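Local coordinates for protein diol-dehydratase (Roseburia inulinivorans, PDB 5I2A) that dehydrates 1,2-propanediol without vitamin B12, as a lyase of the glycyl radical enzyme family, at residues I547-G552 / N683-M688; H166-Y171 / E440-G445; A397-R402 / K768-F773; F755-H760 / M786-N791. All coordinates share one frame; numbering follows the deposited sequence.

Contact 1 of 4, residues I547-G552 / N683-M688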
loop_
_atom_site.group_PDB
_atom_site.type_symbol
_atom_site.label_atom_id
_atom_site.label_comp_id
_atom_site.label_asym_id
_atom_site.label_seq_id
_atom_site.Cartn_x
_atom_site.Cartn_y
_atom_site.Cartn_z
ATOM N N ILE A 547 -1.919 8.120 17.891
ATOM C CA ILE A 547 -2.084 9.551 18.085
ATOM C C ILE A 547 -0.748 10.270 17.938
ATOM O O ILE A 547 -0.654 11.265 17.249
ATOM C CB ILE A 547 -2.696 9.860 19.453
ATOM C CG1 ILE A 547 -4.123 9.305 19.504
ATOM C CG2 ILE A 547 -2.677 11.378 19.724
ATOM C CD1 ILE A 547 -4.774 9.474 20.861
ATOM N N TYR A 548 0.293 9.746 18.568
ATOM C CA TYR A 548 1.599 10.393 18.515
ATOM C C TYR A 548 2.549 9.543 17.693
ATOM O O TYR A 548 2.642 8.330 17.889
ATOM C CB TYR A 548 2.151 10.631 19.932
ATOM C CG TYR A 548 1.267 11.563 20.713
ATOM C CD1 TYR A 548 1.158 12.895 20.345
ATOM C CD2 TYR A 548 0.513 11.115 21.788
ATOM C CE1 TYR A 548 0.336 13.761 21.022
ATOM C CE2 TYR A 548 -0.328 11.991 22.486
ATOM C CZ TYR A 548 -0.407 13.312 22.088
ATOM O OH TYR A 548 -1.230 14.203 22.739
ATOM N N ASN A 549 3.245 10.193 16.773
ATOM C CA ASN A 549 4.156 9.517 15.874
ATOM C C ASN A 549 5.488 10.223 15.826
ATOM O O ASN A 549 5.544 11.431 15.571
ATOM C CB ASN A 549 3.552 9.439 14.474
ATOM C CG ASN A 549 2.361 8.533 14.428
ATOM O OD1 ASN A 549 2.513 7.322 14.428
ATOM N ND2 ASN A 549 1.168 9.107 14.442
ATOM N N PHE A 550 6.555 9.478 16.093
ATOM C CA PHE A 550 7.894 10.056 16.061
ATOM C C PHE A 550 8.867 9.144 15.325
ATOM O O PHE A 550 8.571 7.976 15.065
ATOM C CB PHE A 550 8.430 10.314 17.482
ATOM C CG PHE A 550 7.528 11.183 18.335
ATOM C CD1 PHE A 550 7.443 12.548 18.118
ATOM C CD2 PHE A 550 6.792 10.629 19.376
ATOM C CE1 PHE A 550 6.619 13.348 18.919
ATOM C CE2 PHE A 550 5.966 11.412 20.170
ATOM C CZ PHE A 550 5.880 12.783 19.936
ATOM N N THR A 551 10.032 9.696 15.010
ATOM C CA THR A 551 11.191 8.893 14.672
ATOM C C THR A 551 12.365 9.413 15.508
ATOM O O THR A 551 12.640 10.613 15.523
ATOM C CB THR A 551 11.514 8.945 13.157
ATOM O OG1 THR A 551 10.357 8.558 12.406
ATOM C CG2 THR A 551 12.667 8.003 12.826
ATOM N N GLY A 552 13.051 8.514 16.206
ATOM C CA GLY A 552 14.068 8.915 17.169
ATOM C C GLY A 552 15.426 8.279 16.902
ATOM O O GLY A 552 15.671 7.141 17.308
ATOM N N ASN A 683 8.120 12.078 9.196
ATOM C CA ASN A 683 8.139 10.675 8.809
ATOM C C ASN A 683 6.837 10.320 8.104
ATOM O O ASN A 683 5.904 11.117 8.130
ATOM C CB ASN A 683 8.398 9.775 10.039
ATOM C CG ASN A 683 7.325 9.891 11.111
ATOM O OD1 ASN A 683 6.134 9.897 10.820
ATOM N ND2 ASN A 683 7.761 9.975 12.380
ATOM N N PRO A 684 6.772 9.134 7.468
ATOM C CA PRO A 684 5.577 8.783 6.687
ATOM C C PRO A 684 4.351 8.461 7.528
ATOM O O PRO A 684 3.278 8.269 6.958
ATOM C CB PRO A 684 6.022 7.533 5.902
ATOM C CG PRO A 684 7.501 7.613 5.886
ATOM C CD PRO A 684 7.865 8.179 7.214
ATOM N N ARG A 685 4.503 8.401 8.851
ATOM C CA ARG A 685 3.360 8.174 9.732
ATOM C C ARG A 685 2.733 9.503 10.175
ATOM O O ARG A 685 1.856 9.515 11.039
ATOM C CB ARG A 685 3.770 7.339 10.968
ATOM C CG ARG A 685 3.806 5.814 10.731
ATOM C CD ARG A 685 4.656 5.076 11.771
ATOM N NE ARG A 685 6.055 5.474 11.677
ATOM C CZ ARG A 685 6.725 6.127 12.614
ATOM N NH1 ARG A 685 6.137 6.440 13.767
ATOM N NH2 ARG A 685 7.984 6.471 12.396
ATOM N N GLY A 686 3.179 10.613 9.593
ATOM C CA GLY A 686 2.600 11.917 9.912
ATOM C C GLY A 686 3.129 12.592 11.171
ATOM O O GLY A 686 2.512 13.514 11.697
ATOM N N GLY A 687 4.283 12.138 11.651
ATOM C CA GLY A 687 4.900 12.727 12.822
ATOM C C GLY A 687 6.274 13.330 12.550
ATOM O O GLY A 687 6.713 13.425 11.404
ATOM N N MET A 688 6.940 13.747 13.618
ATOM C CA MET A 688 8.203 14.460 13.530
ATOM C C MET A 688 9.361 13.599 14.015
ATOM O O MET A 688 9.198 12.724 14.872
ATOM C CB MET A 688 8.164 15.746 14.359
ATOM C CG MET A 688 7.008 16.709 14.018
ATOM S SD MET A 688 7.040 17.309 12.302
ATOM C CE MET A 688 8.636 18.150 12.241
HETATM O O HOH W 1 1.165 12.159 14.502
HETATM O O HOH W 2 5.233 14.179 15.989
#
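Arg685 meets the carbonyl of Phe550 end-on: NH2 lies 3.1 Å and NH1 3.2 Å from Phe550 O. The oxygen sits in the guanidinium plane, while both nitrogens come from the same face of the carbonyl plane. A bend at the third torsion, chi3 -64°, turns the arginine tip to this atom. Asp515 and Asp448 form salt bridges with NH2 and NH1, and Trp450 adds a cation-pi contact. The Asn549 amide crosses the arginine stem with its plane 66° from the guanidinium, OD1 lying 3.7 Å from Arg685 CB; Asn549 ND2 bonds Ala546 O. Asn683 slides past Thr551 in the opposite direction, its ND2 donating to Thr551 OG1 at 3.0 Å, with the hydroxyl tilted from the amide plane. Asn683 OD1 accepts from Arg685 N and Gly687 N, further on in its own turn, from opposite faces. Thr551 N donates to Met688 O at 3.1 Å, whereas Met688 N reaches Asn549 O weakly and shares a water with it. At Gly687 a side chain would collide with Asn549 O. The arrangement is an Asx turn within a type I turn, leading into strand 688-689 as it joins strand 548-556 in parallel.

Contact 2 of 4, residues H166-Y171 / E440-G445. With EDO (1,2-ethanediol), chain C.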
loop_
_atom_site.group_PDB
_atom_site.type_symbol
_atom_site.label_atom_id
_atom_site.label_comp_id
_atom_site.label_asym_id
_atom_site.label_seq_id
_atom_site.Cartn_x
_atom_site.Cartn_y
_atom_site.Cartn_z
ATOM N N HIS A 166 9.483 -0.813 20.582
ATOM C CA HIS A 166 9.716 0.487 21.223
ATOM C C HIS A 166 8.399 1.169 21.565
ATOM O O HIS A 166 8.086 2.252 21.084
ATOM C CB HIS A 166 10.592 1.376 20.323
ATOM C CG HIS A 166 11.989 0.866 20.203
ATOM N ND1 HIS A 166 12.295 -0.303 19.530
ATOM C CD2 HIS A 166 13.151 1.300 20.745
ATOM C CE1 HIS A 166 13.587 -0.544 19.640
ATOM N NE2 HIS A 166 14.133 0.423 20.361
ATOM N N VAL A 167 7.628 0.491 22.393
ATOM C CA VAL A 167 6.294 0.930 22.714
ATOM C C VAL A 167 5.890 0.406 24.090
ATOM O O VAL A 167 6.316 -0.679 24.518
ATOM C CB VAL A 167 5.273 0.453 21.645
ATOM C CG1 VAL A 167 5.280 -1.067 21.546
ATOM C CG2 VAL A 167 3.856 0.960 21.964
ATOM N N THR A 168 5.097 1.216 24.783
ATOM C CA THR A 168 4.346 0.790 25.947
ATOM C C THR A 168 2.870 0.780 25.586
ATOM O O THR A 168 2.223 1.813 25.435
ATOM C CB THR A 168 4.549 1.708 27.150
ATOM O OG1 THR A 168 5.908 1.648 27.561
ATOM C CG2 THR A 168 3.626 1.286 28.298
ATOM N N VAL A 169 2.355 -0.421 25.493
ATOM C CA VAL A 169 1.026 -0.686 25.027
ATOM C C VAL A 169 0.051 -0.472 26.215
ATOM O O VAL A 169 0.491 -0.246 27.351
ATOM C CB VAL A 169 1.032 -2.126 24.469
ATOM C CG1 VAL A 169 0.579 -3.175 25.499
ATOM C CG2 VAL A 169 0.468 -2.225 23.116
ATOM N N GLN A 170 -1.255 -0.514 25.970
ATOM C CA GLN A 170 -2.231 -0.339 27.044
ATOM C C GLN A 170 -2.421 -1.623 27.872
ATOM O O GLN A 170 -3.450 -2.285 27.764
ATOM C CB GLN A 170 -3.590 0.108 26.475
ATOM C CG GLN A 170 -3.646 1.537 25.922
ATOM C CD GLN A 170 -4.893 1.792 25.059
ATOM O OE1 GLN A 170 -5.915 1.114 25.201
ATOM N NE2 GLN A 170 -4.801 2.767 24.152
ATOM N N TYR A 171 -1.433 -1.978 28.688
ATOM C CA TYR A 171 -1.583 -3.140 29.564
ATOM C C TYR A 171 -2.829 -2.977 30.436
ATOM O O TYR A 171 -3.548 -3.937 30.687
ATOM C CB TYR A 171 -0.355 -3.332 30.452
ATOM C CG TYR A 171 0.942 -3.536 29.700
ATOM C CD1 TYR A 171 1.316 -4.788 29.255
ATOM C CD2 TYR A 171 1.790 -2.472 29.457
ATOM C CE1 TYR A 171 2.509 -4.975 28.571
ATOM C CE2 TYR A 171 2.981 -2.639 28.775
ATOM C CZ TYR A 171 3.339 -3.897 28.339
ATOM O OH TYR A 171 4.527 -4.076 27.672
ATOM N N GLU A 440 14.155 6.658 26.474
ATOM C CA GLU A 440 13.252 7.372 25.574
ATOM C C GLU A 440 11.846 7.549 26.166
ATOM O O GLU A 440 11.120 6.590 26.344
ATOM C CB GLU A 440 13.177 6.644 24.219
ATOM C CG GLU A 440 14.545 6.291 23.629
ATOM C CD GLU A 440 14.915 4.826 23.827
ATOM O OE1 GLU A 440 15.788 4.525 24.667
ATOM O OE2 GLU A 440 14.351 3.980 23.118
ATOM N N PRO A 441 11.461 8.787 26.477
ATOM C CA PRO A 441 10.164 8.986 27.136
ATOM C C PRO A 441 8.980 8.957 26.172
ATOM O O PRO A 441 9.111 9.334 25.010
ATOM C CB PRO A 441 10.314 10.368 27.784
ATOM C CG PRO A 441 11.317 11.070 26.966
ATOM C CD PRO A 441 12.238 10.031 26.371
ATOM N N GLN A 442 7.826 8.515 26.646
ATOM C CA GLN A 442 6.681 8.431 25.766
ATOM C C GLN A 442 5.395 8.504 26.590
ATOM O O GLN A 442 5.372 8.120 27.766
ATOM C CB GLN A 442 6.734 7.125 24.990
ATOM C CG GLN A 442 5.458 6.603 24.516
ATOM C CD GLN A 442 5.518 5.196 23.971
ATOM O OE1 GLN A 442 5.012 4.241 24.569
ATOM N NE2 GLN A 442 6.233 5.055 22.871
ATOM N N VAL A 443 4.333 9.017 25.983
ATOM C CA VAL A 443 2.975 8.869 26.516
ATOM C C VAL A 443 2.510 7.460 26.197
ATOM O O VAL A 443 2.368 7.107 25.036
ATOM C CB VAL A 443 2.009 9.907 25.904
ATOM C CG1 VAL A 443 0.567 9.643 26.358
ATOM C CG2 VAL A 443 2.466 11.324 26.263
ATOM N N PRO A 444 2.292 6.636 27.220
ATOM C CA PRO A 444 2.015 5.220 26.962
ATOM C C PRO A 444 0.640 4.996 26.347
ATOM O O PRO A 444 -0.269 5.752 26.630
ATOM C CB PRO A 444 2.086 4.584 28.368
ATOM C CG PRO A 444 1.725 5.681 29.280
ATOM C CD PRO A 444 2.282 6.951 28.655
ATOM N N GLY A 445 0.523 3.984 25.500
ATOM C CA GLY A 445 -0.743 3.574 24.933
ATOM C C GLY A 445 -1.278 4.474 23.831
ATOM O O GLY A 445 -2.406 4.292 23.396
HETATM C C1 EDO C . 16.763 1.460 23.072
HETATM O O1 EDO C . 15.340 1.538 23.113
HETATM C C2 EDO C . 17.133 0.089 22.497
HETATM O O2 EDO C . 16.782 -0.023 21.102
HETATM O O HOH W 3 5.850 3.791 20.530
#
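The His166 ring presents its edge to Glu440, with OE2 near the ring plane and 3.8 Å from CD2; ring and carboxylate planes are 42° apart. Also at that edge, ring atom NE2 donates to ethanediol O2 at 2.8 Å, and the diol's O1 donates to Glu440 OE2 at 2.6 Å. Tyr159 packs edge-to-face with the imidazole, and His283 meets it at a slant. The diol, probably from the crystallisation liquor, is also bonded to His283, Ser284 and Asp452. Glu440 lies two residues after Cys438 in a Cys-X-Glu sequence as found in the cysteine loop of related glycyl radical enzymes, so this pocket is probably where a substrate diol would sit. Farther along, Gln442, extended with CG anti to its backbone N (chi1 155°), puts OE1 3.0 Å from Thr168 N, which lies on an oxygen lone pair. Thr168 O in turn receives Gly445 N at 2.8 Å, nearly along the C=O axis. Side by side with Pro444, Thr168 rests CG2 3.6 Å from the proline CB, while Ser286 and Asn434 hold its hydroxyl. The flat amide of Gln170 aims NE2 in plane at a lone pair of Gly445 O, 2.9 Å away, and OE1 bonds Thr173.

Contact 3 of 4, residues A397-R402 / K768-F773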
loop_
_atom_site.group_PDB
_atom_site.type_symbol
_atom_site.label_atom_id
_atom_site.label_comp_id
_atom_site.label_asym_id
_atom_site.label_seq_id
_atom_site.Cartn_x
_atom_site.Cartn_y
_atom_site.Cartn_z
ATOM N N ALA A 397 15.786 3.143 46.205
ATOM C CA ALA A 397 16.390 3.067 44.876
ATOM C C ALA A 397 17.916 3.136 44.995
ATOM O O ALA A 397 18.635 2.361 44.371
ATOM C CB ALA A 397 15.865 4.189 43.977
ATOM N N ALA A 398 18.387 4.067 45.819
ATOM C CA ALA A 398 19.816 4.265 46.025
ATOM C C ALA A 398 20.452 3.001 46.610
ATOM O O ALA A 398 21.552 2.624 46.230
ATOM C CB ALA A 398 20.065 5.475 46.931
ATOM N N GLU A 399 19.728 2.337 47.502
ATOM C CA GLU A 399 20.171 1.061 48.053
ATOM C C GLU A 399 20.370 0.016 46.963
ATOM O O GLU A 399 21.327 -0.752 47.002
ATOM C CB GLU A 399 19.165 0.534 49.083
ATOM C CG GLU A 399 19.163 1.299 50.400
ATOM C CD GLU A 399 17.923 1.024 51.254
ATOM O OE1 GLU A 399 17.741 1.721 52.277
ATOM O OE2 GLU A 399 17.129 0.128 50.899
ATOM N N LEU A 400 19.453 -0.019 46.003
ATOM C CA LEU A 400 19.593 -0.939 44.889
ATOM C C LEU A 400 20.806 -0.571 44.044
ATOM O O LEU A 400 21.578 -1.436 43.663
ATOM C CB LEU A 400 18.334 -0.959 44.019
ATOM C CG LEU A 400 18.329 -2.002 42.903
ATOM C CD1 LEU A 400 18.382 -3.411 43.473
ATOM C CD2 LEU A 400 17.092 -1.828 42.023
ATOM N N THR A 401 20.974 0.716 43.758
ATOM C CA THR A 401 22.101 1.152 42.946
ATOM C C THR A 401 23.429 0.775 43.612
ATOM O O THR A 401 24.372 0.364 42.948
ATOM C CB THR A 401 22.052 2.664 42.686
ATOM O OG1 THR A 401 20.809 2.989 42.059
ATOM C CG2 THR A 401 23.196 3.098 41.782
ATOM N N ARG A 402 23.474 0.895 44.934
ATOM C CA ARG A 402 24.665 0.566 45.703
ATOM C C ARG A 402 25.097 -0.895 45.507
ATOM O O ARG A 402 26.276 -1.192 45.581
ATOM C CB ARG A 402 24.416 0.855 47.189
ATOM C CG ARG A 402 25.594 0.581 48.115
ATOM C CD ARG A 402 25.034 0.241 49.486
ATOM N NE ARG A 402 25.035 1.380 50.354
ATOM C CZ ARG A 402 24.260 1.545 51.420
ATOM N NH1 ARG A 402 23.338 0.654 51.775
ATOM N NH2 ARG A 402 24.409 2.646 52.119
ATOM N N LYS A 768 24.641 8.266 55.016
ATOM C CA LYS A 768 25.185 9.526 54.511
ATOM C C LYS A 768 25.677 9.389 53.062
ATOM O O LYS A 768 25.601 10.341 52.296
ATOM C CB LYS A 768 26.310 10.031 55.408
ATOM N N GLY A 769 26.175 8.209 52.692
ATOM C CA GLY A 769 26.592 7.951 51.321
ATOM C C GLY A 769 25.392 8.002 50.383
ATOM O O GLY A 769 25.440 8.634 49.328
ATOM N N LEU A 770 24.308 7.355 50.796
ATOM C CA LEU A 770 23.087 7.301 50.009
ATOM C C LEU A 770 22.503 8.700 49.845
ATOM O O LEU A 770 22.003 9.057 48.775
ATOM C CB LEU A 770 22.067 6.359 50.660
ATOM C CG LEU A 770 22.425 4.873 50.748
ATOM C CD1 LEU A 770 21.300 4.079 51.402
ATOM C CD2 LEU A 770 22.794 4.255 49.389
ATOM N N GLU A 771 22.606 9.506 50.897
ATOM C CA GLU A 771 22.043 10.843 50.866
ATOM C C GLU A 771 22.847 11.764 49.958
ATOM O O GLU A 771 22.269 12.562 49.237
ATOM C CB GLU A 771 21.943 11.428 52.284
ATOM C CG GLU A 771 20.644 11.020 52.975
ATOM C CD GLU A 771 20.624 11.320 54.463
ATOM O OE1 GLU A 771 21.454 12.132 54.927
ATOM O OE2 GLU A 771 19.762 10.743 55.167
ATOM N N SER A 772 24.170 11.662 49.962
ATOM C CA SER A 772 24.929 12.515 49.055
ATOM C C SER A 772 24.803 12.023 47.602
ATOM O O SER A 772 24.885 12.823 46.678
ATOM C CB SER A 772 26.400 12.609 49.473
ATOM O OG SER A 772 26.895 11.352 49.833
ATOM N N PHE A 773 24.579 10.723 47.417
ATOM C CA PHE A 773 24.237 10.162 46.107
ATOM C C PHE A 773 22.979 10.842 45.547
ATOM O O PHE A 773 23.001 11.384 44.438
ATOM C CB PHE A 773 24.037 8.649 46.220
ATOM C CG PHE A 773 23.489 7.984 44.977
ATOM C CD1 PHE A 773 24.307 7.706 43.899
ATOM C CD2 PHE A 773 22.160 7.589 44.917
ATOM C CE1 PHE A 773 23.808 7.057 42.771
ATOM C CE2 PHE A 773 21.651 6.941 43.799
ATOM C CZ PHE A 773 22.481 6.673 42.721
#
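Thr401 OG1 is gripped by hydrogen bonds with Leu407 O and Tyr410 OH, which fix the side chain so that its methyl, CG2, meets the tip of the Phe773 ring, 3.8 Å from CZ. CG2 is anti to the backbone N and OG1 beside it (chi1 -57°), which separates the polar and apolar branches. Ala398 CB touches the same ring at CD2, 3.6 Å away, so the phenyl rests against two residues one helical turn apart, approaching both obliquely. Leu770 fills the other half of the interface. Its isopropyl end crosses Arg402 at about a right angle and lies over one face of the guanidinium, with Leu770 CG 3.3 Å from Arg402 NH2 and CD2 offset toward the rim of the group. The other methyl, CD1, reaches Glu399 CG at 3.6 Å. Arg402 NH2 also bonds Met764 O, a partner that steadies the flat group above the leucine. An alanine in place of Arg402 would probably uncover one side of Leu770 and deprive Met764 O of this donor. The short helical segments cross at 104°, their axes 9.9 Å apart at closest, with the small Ala398 nearest Leu770. Helix 391-402 thus joins helix 766-781 on one side, while Leu400 packs on helix 362-374 and Ala397 on Ile383 of strand 380-385. Phe773 continues to the sheet, meeting Phe790 of strand 787-792 edge-to-face.

Contact 4 of 4, residues F755-H760 / M786-N791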
loop_
_atom_site.group_PDB
_atom_site.type_symbol
_atom_site.label_atom_id
_atom_site.label_comp_id
_atom_site.label_asym_id
_atom_site.label_seq_id
_atom_site.Cartn_x
_atom_site.Cartn_y
_atom_site.Cartn_z
ATOM N N PHE A 755 23.237 9.885 30.540
ATOM C CA PHE A 755 24.426 10.281 31.300
ATOM C C PHE A 755 24.857 9.120 32.207
ATOM O O PHE A 755 24.213 8.842 33.224
ATOM C CB PHE A 755 24.138 11.552 32.116
ATOM C CG PHE A 755 25.351 12.159 32.809
ATOM C CD1 PHE A 755 26.644 11.699 32.561
ATOM C CD2 PHE A 755 25.180 13.196 33.721
ATOM C CE1 PHE A 755 27.740 12.270 33.201
ATOM C CE2 PHE A 755 26.273 13.774 34.370
ATOM C CZ PHE A 755 27.558 13.307 34.105
ATOM N N ASN A 756 25.930 8.446 31.807
ATOM C CA ASN A 756 26.588 7.416 32.617
ATOM C C ASN A 756 27.563 7.997 33.619
ATOM O O ASN A 756 28.369 8.851 33.270
ATOM C CB ASN A 756 27.377 6.444 31.736
ATOM C CG ASN A 756 26.575 5.242 31.305
ATOM O OD1 ASN A 756 25.665 4.794 32.003
ATOM N ND2 ASN A 756 26.919 4.703 30.140
ATOM N N MET A 757 27.536 7.485 34.846
ATOM C CA MET A 757 28.604 7.774 35.791
ATOM C C MET A 757 29.001 6.514 36.567
ATOM O O MET A 757 28.162 5.664 36.847
ATOM C CB MET A 757 28.179 8.899 36.739
ATOM C CG MET A 757 29.274 9.380 37.662
ATOM S SD MET A 757 28.815 10.807 38.662
ATOM C CE MET A 757 28.981 12.138 37.490
ATOM N N LYS A 758 30.284 6.381 36.889
ATOM C CA LYS A 758 30.743 5.244 37.685
ATOM C C LYS A 758 31.259 5.730 39.045
ATOM O O LYS A 758 32.109 6.617 39.114
ATOM C CB LYS A 758 31.822 4.447 36.931
ATOM C CG LYS A 758 32.402 3.255 37.710
ATOM C CD LYS A 758 33.186 2.287 36.801
ATOM C CE LYS A 758 34.344 2.993 36.142
ATOM N NZ LYS A 758 35.132 2.121 35.222
ATOM N N MET A 759 30.720 5.157 40.118
ATOM C CA MET A 759 31.117 5.510 41.481
ATOM C C MET A 759 31.931 4.400 42.082
ATOM O O MET A 759 31.626 3.229 41.890
ATOM C CB MET A 759 29.904 5.744 42.395
ATOM C CG MET A 759 28.751 6.504 41.765
ATOM S SD MET A 759 29.281 8.133 41.289
ATOM C CE MET A 759 29.643 8.820 42.905
ATOM N N HIS A 760 32.957 4.761 42.836
ATOM C CA HIS A 760 33.602 3.791 43.693
ATOM C C HIS A 760 32.597 3.434 44.794
ATOM O O HIS A 760 31.855 4.290 45.234
ATOM C CB HIS A 760 34.894 4.345 44.276
ATOM C CG HIS A 760 35.703 3.312 44.986
ATOM N ND1 HIS A 760 35.475 2.965 46.300
ATOM C CD2 HIS A 760 36.697 2.504 44.547
ATOM C CE1 HIS A 760 36.309 2.004 46.647
ATOM N NE2 HIS A 760 37.061 1.704 45.603
ATOM N N MET A 786 18.476 15.472 32.192
ATOM C CA MET A 786 17.298 14.626 32.000
ATOM C C MET A 786 17.379 13.255 32.694
ATOM O O MET A 786 16.374 12.704 33.138
ATOM C CB MET A 786 17.048 14.432 30.498
ATOM C CG MET A 786 15.819 13.589 30.173
ATOM S SD MET A 786 15.528 13.344 28.406
ATOM C CE MET A 786 15.337 15.038 27.854
ATOM N N HIS A 787 18.580 12.709 32.775
ATOM C CA HIS A 787 18.753 11.319 33.162
ATOM C C HIS A 787 20.143 11.041 33.713
ATOM O O HIS A 787 21.119 11.618 33.247
ATOM C CB HIS A 787 18.496 10.408 31.958
ATOM C CG HIS A 787 19.171 9.081 32.072
ATOM N ND1 HIS A 787 20.491 8.886 31.721
ATOM C CD2 HIS A 787 18.731 7.895 32.552
ATOM C CE1 HIS A 787 20.824 7.631 31.954
ATOM N NE2 HIS A 787 19.772 7.006 32.458
ATOM N N MET A 788 20.223 10.151 34.701
ATOM C CA MET A 788 21.507 9.665 35.211
ATOM C C MET A 788 21.400 8.205 35.603
ATOM O O MET A 788 20.349 7.757 36.061
ATOM C CB MET A 788 21.982 10.461 36.429
ATOM C CG MET A 788 22.708 11.744 36.128
ATOM S SD MET A 788 23.450 12.444 37.634
ATOM C CE MET A 788 25.147 11.867 37.525
ATOM N N GLN A 789 22.501 7.475 35.457
ATOM C CA GLN A 789 22.561 6.086 35.908
ATOM C C GLN A 789 23.996 5.701 36.263
ATOM O O GLN A 789 24.947 6.299 35.768
ATOM C CB GLN A 789 22.020 5.147 34.840
ATOM C CG GLN A 789 22.850 5.189 33.577
ATOM C CD GLN A 789 22.236 4.400 32.424
ATOM O OE1 GLN A 789 22.958 3.800 31.632
ATOM N NE2 GLN A 789 20.908 4.394 32.334
ATOM N N PHE A 790 24.136 4.687 37.110
ATOM C CA PHE A 790 25.391 4.458 37.807
ATOM C C PHE A 790 25.854 3.016 37.845
ATOM O O PHE A 790 25.091 2.106 38.180
ATOM C CB PHE A 790 25.279 4.952 39.249
ATOM C CG PHE A 790 24.849 6.381 39.365
ATOM C CD1 PHE A 790 23.507 6.720 39.325
ATOM C CD2 PHE A 790 25.783 7.376 39.547
ATOM C CE1 PHE A 790 23.113 8.036 39.442
ATOM C CE2 PHE A 790 25.394 8.685 39.672
ATOM C CZ PHE A 790 24.055 9.012 39.621
ATOM N N ASN A 791 27.119 2.824 37.502
ATOM C CA ASN A 791 27.863 1.656 37.948
ATOM C C ASN A 791 28.377 1.939 39.345
ATOM O O ASN A 791 28.758 3.069 39.650
ATOM C CB ASN A 791 29.037 1.346 37.022
ATOM C CG ASN A 791 28.668 0.407 35.910
ATOM O OD1 ASN A 791 28.198 -0.708 36.152
ATOM N ND2 ASN A 791 28.856 0.861 34.667
HETATM O O HOH W 4 26.514 4.001 34.514
HETATM O O HOH W 5 29.227 3.682 34.169
#
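Phe755 N donates to His787 ND1 at 3.2 Å, nearly straight at 167° and in the plane of the imidazole, so a side chain continues the pairing where the strand bonds begin. Four backbone bonds follow in parallel register: Gln789 N to Phe755 O, Met757 N to Gln789 O, Asn791 N to Met757 O and Met759 N to Asn791 O, the last 2.9 Å. A lysine in place of His787 would probably cost Phe755 N its acceptor and leave that end of the pairing less firmly held. Three methionines and two phenylalanines pack together along the pair. Met788 runs alongside Phe755, pointing the same way, with CG 3.7 Å from Phe755 CD2 and SD oblique to the ring. Met757 and Met788 meet methyl to methyl, CE to CE, at 3.8 Å. Met757 and Met759 both lie alongside Phe790, whose CD2 is 3.8 Å from Met759 CG. On the face of Asn756 and Lys758, Lys758 CG passes Asn791 CB at 3.9 Å. Farther out, Asn756 ND2 bonds Asp721 and Val815 O, and Asn791 OD1 accepts from Arg814 N; Arg814 and Val815 lie just before Gly817, the predicted radical site. Strands 756-759 and 787-792 are the two strands of a beta-alpha-beta crossover: helix 766-781 covers Met757, Met788 and Phe790, helix 734-741 packs on Phe755, Met757 and Met788, and strand 409-412 pairs antiparallel on the far side of strand 787-792.

Contacts 2 and 1 follow each other along the chain, their centres 14 Å apart and nearest atoms about 5 Å apart, both within the pyruvate formate lyase-like range. Contact 3 ties that range to the glycine radical range, and its closing loop encloses contact 1. Contacts 3 and 4 touch, centres 12 Å apart, and helix 766-781 of contact 3 connects the two strands of contact 4; Thr401 CG2 lies 3.8 Å from Phe790 CB. Contact 4 approaches contact 2 to about 5 Å between nearest atoms, though their centres are 24 Å apart. The C-terminal strand pair borders the half of the fold holding the diol, consistent with radical glycine and diol site being brought together.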